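Local atomic coordinates of 16S rRNA aminocarboxypropyltransferase (Vulcanisaeta distributa, PDB entry 5APG), a protein that binds S-adenosylmethionine and probably transfers its aminocarboxypropyl group to N1-methylpseudouridine in 16S rRNA, completing a hypermodified nucleotide. Residues R90-T102 / Y108-I122. Residues are numbered along the deposited sequence; the frame is centred on the assembly and turned at random.
Sequences RRRLPLLIAANPT and YILSTIEAVAAALYI. With EEM ([(3S)-3-amino-4-hydroxy-4-oxo-butyl]-[[(2S,3S,4R,5R)-5-(6-aminopurin-9-yl)-3,4-dihydroxy-oxolan-2-yl]methyl]-methyl-selanium), chain D.
Leu93 wedges between the adenine of EEM, the selenium analogue of S-adenosylmethionine, and Ala115 and Ala119 of helix 112-122. Its CB lies 3.6 Å from EEM N1 and CG is close to N1 and C2; beyond the branch, CD1 settles on Ala115 CB (3.6 Å) while CD2 nears Ala119 N (3.9 Å). Short alanine side chains let the leucine and, at Ala115, the nucleoside come close. Leu93 N donates to EEM N1 and Tyr108 O accepts from N6, two backbone groups reading the adenine edge. N6 also sits over one face of the Tyr108 ring. Tyr108 N donates a nearly straight hydrogen bond to Leu96 O (2.7 Å, 174°). At the helix start, Glu114, with CG anti to its carbonyl carbon (chi1 -76°) and an extended chain, lays its carboxylate against the opposing loop: OE2 accepts from Ala99 N (2.6 Å), OE1 from Asn100 ND2 (2.8 Å, 171°), Ser111 N and Ser111 OG. Ser111 OG accepts from Glu114 N, completing a capping box. With an alanine in place of Glu114, these buried donors would probably lose their shared acceptor, freeing the Ala99-Asn100 turn from the helix start. Strand 89-91 edges the parallel sheet of this SPOUT fold; helices 141-153, 160-165 and 170-182 pack around the loop that follows it.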
loop_
_atom_site.group_PDB
_atom_site.type_symbol
_atom_site.label_atom_id
_atom_site.label_comp_id
_atom_site.label_asym_id
_atom_site.label_seq_id
_atom_site.Cartn_x
_atom_site.Cartn_y
_atom_site.Cartn_z
ATOM N N ARG A 90 5.862 -8.259 -7.000
ATOM C CA ARG A 90 4.760 -8.177 -6.048
ATOM C C ARG A 90 5.271 -8.076 -4.619
ATOM O O ARG A 90 6.031 -8.931 -4.164
ATOM C CB ARG A 90 3.842 -9.396 -6.194
ATOM C CG ARG A 90 3.261 -9.563 -7.594
ATOM C CD ARG A 90 2.580 -10.920 -7.762
ATOM N NE ARG A 90 1.353 -11.028 -6.977
ATOM C CZ ARG A 90 0.544 -12.082 -7.002
ATOM N NH1 ARG A 90 0.834 -13.122 -7.774
ATOM N NH2 ARG A 90 -0.555 -12.099 -6.258
ATOM N N ARG A 91 4.847 -7.032 -3.914
ATOM C CA ARG A 91 5.286 -6.798 -2.541
ATOM C C ARG A 91 4.133 -6.361 -1.642
ATOM O O ARG A 91 3.356 -5.475 -2.006
ATOM C CB ARG A 91 6.391 -5.733 -2.501
ATOM C CG ARG A 91 7.693 -6.120 -3.205
ATOM C CD ARG A 91 8.381 -7.306 -2.502
ATOM N NE ARG A 91 9.677 -7.624 -3.101
ATOM C CZ ARG A 91 9.861 -8.503 -4.084
ATOM N NH1 ARG A 91 8.828 -9.165 -4.598
ATOM N NH2 ARG A 91 11.083 -8.721 -4.557
ATOM N N ARG A 92 4.018 -6.975 -0.469
ATOM C CA ARG A 92 3.103 -6.454 0.538
ATOM C C ARG A 92 3.821 -5.339 1.272
ATOM O O ARG A 92 5.044 -5.216 1.188
ATOM C CB ARG A 92 2.647 -7.538 1.527
ATOM C CG ARG A 92 3.758 -8.104 2.426
ATOM C CD ARG A 92 3.150 -8.941 3.556
ATOM N NE ARG A 92 4.139 -9.569 4.434
ATOM C CZ ARG A 92 4.679 -8.988 5.502
ATOM N NH1 ARG A 92 4.351 -7.743 5.824
ATOM N NH2 ARG A 92 5.560 -9.648 6.244
ATOM N N LEU A 93 3.067 -4.510 1.980
ATOM C CA LEU A 93 3.695 -3.547 2.861
ATOM C C LEU A 93 4.034 -4.236 4.169
ATOM O O LEU A 93 3.318 -5.136 4.598
ATOM C CB LEU A 93 2.788 -2.343 3.113
ATOM C CG LEU A 93 2.621 -1.397 1.925
ATOM C CD1 LEU A 93 1.501 -0.429 2.221
ATOM C CD2 LEU A 93 3.926 -0.656 1.641
ATOM N N PRO A 94 5.139 -3.824 4.801
ATOM C CA PRO A 94 5.390 -4.257 6.176
ATOM C C PRO A 94 4.266 -3.765 7.073
ATOM O O PRO A 94 3.557 -2.816 6.715
ATOM C CB PRO A 94 6.731 -3.597 6.528
ATOM C CG PRO A 94 6.915 -2.526 5.530
ATOM C CD PRO A 94 6.222 -2.977 4.281
ATOM N N LEU A 95 4.111 -4.400 8.226
ATOM C CA LEU A 95 2.951 -4.182 9.077
ATOM C C LEU A 95 2.884 -2.762 9.623
ATOM O O LEU A 95 3.808 -2.295 10.295
ATOM C CB LEU A 95 2.958 -5.184 10.232
ATOM C CG LEU A 95 1.685 -5.153 11.077
ATOM C CD1 LEU A 95 0.497 -5.647 10.264
ATOM C CD2 LEU A 95 1.866 -5.979 12.327
ATOM N N LEU A 96 1.775 -2.086 9.337
ATOM C CA LEU A 96 1.568 -0.713 9.772
ATOM C C LEU A 96 0.155 -0.548 10.314
ATOM O O LEU A 96 -0.726 -1.365 10.044
ATOM C CB LEU A 96 1.819 0.261 8.617
ATOM C CG LEU A 96 3.275 0.349 8.150
ATOM C CD1 LEU A 96 3.367 0.878 6.719
ATOM C CD2 LEU A 96 4.092 1.221 9.096
ATOM N N ILE A 97 -0.049 0.513 11.082
ATOM C CA ILE A 97 -1.337 0.780 11.699
ATOM C C ILE A 97 -2.079 1.852 10.901
ATOM O O ILE A 97 -1.514 2.900 10.597
ATOM C CB ILE A 97 -1.157 1.237 13.159
ATOM C CG1 ILE A 97 -0.349 0.199 13.949
ATOM C CG2 ILE A 97 -2.495 1.490 13.816
ATOM C CD1 ILE A 97 -0.948 -1.193 13.914
ATOM N N ALA A 98 -3.335 1.585 10.558
ATOM C CA ALA A 98 -4.134 2.538 9.787
ATOM C C ALA A 98 -4.456 3.778 10.614
ATOM O O ALA A 98 -4.678 3.687 11.823
ATOM C CB ALA A 98 -5.425 1.881 9.291
ATOM N N ALA A 99 -4.479 4.933 9.956
ATOM C CA ALA A 99 -4.802 6.191 10.619
ATOM C C ALA A 99 -6.097 6.808 10.094
ATOM O O ALA A 99 -6.567 7.809 10.628
ATOM C CB ALA A 99 -3.657 7.179 10.459
ATOM N N ASN A 100 -6.662 6.223 9.040
ATOM C CA ASN A 100 -7.900 6.743 8.463
ATOM C C ASN A 100 -9.074 6.535 9.429
ATOM O O ASN A 100 -9.027 5.636 10.268
ATOM C CB ASN A 100 -8.172 6.088 7.099
ATOM C CG ASN A 100 -8.527 4.621 7.205
ATOM O OD1 ASN A 100 -9.627 4.268 7.628
ATOM N ND2 ASN A 100 -7.603 3.752 6.794
ATOM N N PRO A 101 -10.119 7.376 9.328
ATOM C CA PRO A 101 -11.250 7.327 10.266
ATOM C C PRO A 101 -12.020 6.005 10.278
ATOM O O PRO A 101 -12.634 5.682 11.290
ATOM C CB PRO A 101 -12.160 8.464 9.781
ATOM C CG PRO A 101 -11.273 9.373 9.021
ATOM C CD PRO A 101 -10.249 8.493 8.375
ATOM N N THR A 102 -11.987 5.258 9.181
ATOM C CA THR A 102 -12.721 3.998 9.104
ATOM C C THR A 102 -12.071 2.892 9.930
ATOM O O THR A 102 -12.747 2.186 10.680
ATOM C CB THR A 102 -12.848 3.513 7.648
ATOM O OG1 THR A 102 -13.456 4.536 6.854
ATOM C CG2 THR A 102 -13.691 2.246 7.574
ATOM N N TYR A 108 -2.429 -3.376 9.280
ATOM C CA TYR A 108 -2.275 -3.936 7.933
ATOM C C TYR A 108 -3.259 -3.433 6.883
ATOM O O TYR A 108 -2.875 -3.215 5.733
ATOM C CB TYR A 108 -2.354 -5.465 7.981
ATOM C CG TYR A 108 -1.774 -6.135 6.752
ATOM C CD1 TYR A 108 -0.431 -5.986 6.430
ATOM C CD2 TYR A 108 -2.567 -6.910 5.915
ATOM C CE1 TYR A 108 0.111 -6.593 5.314
ATOM C CE2 TYR A 108 -2.032 -7.524 4.790
ATOM C CZ TYR A 108 -0.693 -7.354 4.495
ATOM O OH TYR A 108 -0.147 -7.957 3.386
ATOM N N ILE A 109 -4.522 -3.268 7.256
ATOM C CA ILE A 109 -5.548 -2.908 6.282
ATOM C C ILE A 109 -5.564 -1.397 6.048
ATOM O O ILE A 109 -6.259 -0.661 6.744
ATOM C CB ILE A 109 -6.942 -3.384 6.741
ATOM C CG1 ILE A 109 -6.917 -4.888 7.054
ATOM C CG2 ILE A 109 -7.997 -3.054 5.696
ATOM C CD1 ILE A 109 -6.461 -5.754 5.893
ATOM N N LEU A 110 -4.796 -0.944 5.057
ATOM C CA LEU A 110 -4.619 0.485 4.823
ATOM C C LEU A 110 -5.465 0.999 3.665
ATOM O O LEU A 110 -5.841 0.238 2.775
ATOM C CB LEU A 110 -3.144 0.799 4.545
ATOM C CG LEU A 110 -2.127 0.234 5.542
ATOM C CD1 LEU A 110 -0.710 0.648 5.155
ATOM C CD2 LEU A 110 -2.453 0.686 6.965
ATOM N N SER A 111 -5.751 2.298 3.679
ATOM C CA SER A 111 -6.342 2.946 2.515
ATOM C C SER A 111 -5.305 2.990 1.402
ATOM O O SER A 111 -4.108 2.833 1.650
ATOM C CB SER A 111 -6.824 4.360 2.851
ATOM O OG SER A 111 -5.732 5.236 3.102
ATOM N N THR A 112 -5.764 3.190 0.172
ATOM C CA THR A 112 -4.853 3.253 -0.959
ATOM C C THR A 112 -3.832 4.380 -0.764
ATOM O O THR A 112 -2.644 4.201 -1.034
ATOM C CB THR A 112 -5.623 3.442 -2.280
ATOM O OG1 THR A 112 -6.458 2.298 -2.502
ATOM C CG2 THR A 112 -4.657 3.590 -3.459
ATOM N N ILE A 113 -4.278 5.528 -0.257
ATOM C CA ILE A 113 -3.364 6.659 -0.111
ATOM C C ILE A 113 -2.333 6.402 0.995
ATOM O O ILE A 113 -1.174 6.799 0.867
ATOM C CB ILE A 113 -4.125 7.999 0.157
ATOM C CG1 ILE A 113 -3.161 9.177 0.070
ATOM C CG2 ILE A 113 -4.840 8.002 1.512
ATOM C CD1 ILE A 113 -3.844 10.542 -0.057
ATOM N N GLU A 114 -2.736 5.719 2.063
ATOM C CA GLU A 114 -1.801 5.371 3.132
ATOM C C GLU A 114 -0.769 4.372 2.623
ATOM O O GLU A 114 0.407 4.424 2.986
ATOM C CB GLU A 114 -2.539 4.789 4.342
ATOM C CG GLU A 114 -3.265 5.825 5.203
ATOM C CD GLU A 114 -4.269 5.184 6.144
ATOM O OE1 GLU A 114 -5.172 4.479 5.650
ATOM O OE2 GLU A 114 -4.153 5.369 7.375
ATOM N N ALA A 115 -1.220 3.451 1.783
ATOM C CA ALA A 115 -0.322 2.456 1.220
ATOM C C ALA A 115 0.712 3.089 0.304
ATOM O O ALA A 115 1.890 2.731 0.348
ATOM C CB ALA A 115 -1.098 1.419 0.478
ATOM N N VAL A 116 0.265 4.015 -0.539
ATOM C CA VAL A 116 1.177 4.740 -1.416
ATOM C C VAL A 116 2.206 5.498 -0.581
ATOM O O VAL A 116 3.405 5.429 -0.844
ATOM C CB VAL A 116 0.414 5.720 -2.340
ATOM C CG1 VAL A 116 1.376 6.691 -3.025
ATOM C CG2 VAL A 116 -0.401 4.941 -3.378
ATOM N N ALA A 117 1.740 6.201 0.445
ATOM C CA ALA A 117 2.640 6.980 1.293
ATOM C C ALA A 117 3.631 6.089 2.041
ATOM O O ALA A 117 4.813 6.417 2.142
ATOM C CB ALA A 117 1.842 7.809 2.271
ATOM N N ALA A 118 3.145 4.971 2.578
ATOM C CA ALA A 118 4.021 4.015 3.252
ATOM C C ALA A 118 5.110 3.497 2.312
ATOM O O ALA A 118 6.286 3.430 2.683
ATOM C CB ALA A 118 3.210 2.851 3.815
ATOM N N ALA A 119 4.715 3.130 1.096
ATOM C CA ALA A 119 5.664 2.632 0.110
ATOM C C ALA A 119 6.723 3.688 -0.195
ATOM O O ALA A 119 7.919 3.393 -0.225
ATOM C CB ALA A 119 4.942 2.212 -1.168
ATOM N N LEU A 120 6.271 4.917 -0.425
ATOM C CA LEU A 120 7.175 6.039 -0.675
ATOM C C LEU A 120 8.155 6.245 0.479
ATOM O O LEU A 120 9.364 6.384 0.271
ATOM C CB LEU A 120 6.376 7.326 -0.906
ATOM C CG LEU A 120 5.589 7.430 -2.216
ATOM C CD1 LEU A 120 4.736 8.700 -2.241
ATOM C CD2 LEU A 120 6.530 7.389 -3.406
ATOM N N TYR A 121 7.625 6.276 1.696
ATOM C CA TYR A 121 8.449 6.485 2.883
ATOM C C TYR A 121 9.539 5.415 2.996
ATOM O O TYR A 121 10.719 5.727 3.171
ATOM C CB TYR A 121 7.576 6.485 4.139
ATOM C CG TYR A 121 8.276 7.003 5.379
ATOM C CD1 TYR A 121 9.167 6.203 6.088
ATOM C CD2 TYR A 121 8.047 8.295 5.840
ATOM C CE1 TYR A 121 9.808 6.677 7.221
ATOM C CE2 TYR A 121 8.685 8.779 6.971
ATOM C CZ TYR A 121 9.562 7.965 7.656
ATOM O OH TYR A 121 10.197 8.438 8.780
ATOM N N ILE A 122 9.134 4.154 2.880
ATOM C CA ILE A 122 10.052 3.024 3.021
ATOM C C ILE A 122 11.161 3.077 1.971
ATOM O O ILE A 122 12.309 2.722 2.243
ATOM C CB ILE A 122 9.283 1.685 2.927
ATOM C CG1 ILE A 122 8.454 1.474 4.195
ATOM C CG2 ILE A 122 10.236 0.499 2.734
ATOM C CD1 ILE A 122 7.254 0.578 3.987
HETATM C C2 EEM D . 0.082 -3.897 0.311
HETATM N N3 EEM D . -0.739 -3.080 -0.276
HETATM C C4 EEM D . -1.683 -2.474 0.422
HETATM C "C1'" EEM D . -2.884 -0.969 -1.207
HETATM C "C2'" EEM D . -3.364 -2.111 -2.136
HETATM C "C3'" EEM D . -4.744 -2.040 -1.994
HETATM C "C4'" EEM D . -5.126 -0.762 -1.831
HETATM C "C5'" EEM D . -6.227 -0.557 -0.857
HETATM O O EEM D . -8.471 4.057 -0.128
HETATM C C EEM D . -9.610 3.716 -0.286
HETATM O OXT EEM D . -10.432 4.496 -0.736
HETATM C CA EEM D . -10.036 2.298 0.024
HETATM N N EEM D . -11.467 2.232 -0.064
HETATM C CB EEM D . -9.352 1.415 -1.009
HETATM C CG EEM D . -9.360 -0.063 -0.678
HETATM SE SE EEM D . -7.939 -1.015 -1.676
HETATM C CE EEM D . -8.118 -2.929 -1.440
HETATM O "O4'" EEM D . -3.840 -0.143 -1.096
HETATM O "O3'" EEM D . -5.459 -2.799 -3.046
HETATM O "O2'" EEM D . -3.005 -1.620 -3.433
HETATM N N9 EEM D . -2.658 -1.604 0.121
HETATM C C8 EEM D . -3.295 -1.359 1.249
HETATM N N7 EEM D . -2.786 -2.040 2.249
HETATM C C5 EEM D . -1.754 -2.757 1.771
HETATM N N1 EEM D . 0.057 -4.203 1.591
HETATM C C6 EEM D . -0.838 -3.668 2.368
HETATM N N6 EEM D . -0.903 -3.987 3.739
HETATM O O HOH W 1 -8.160 1.072 5.881
#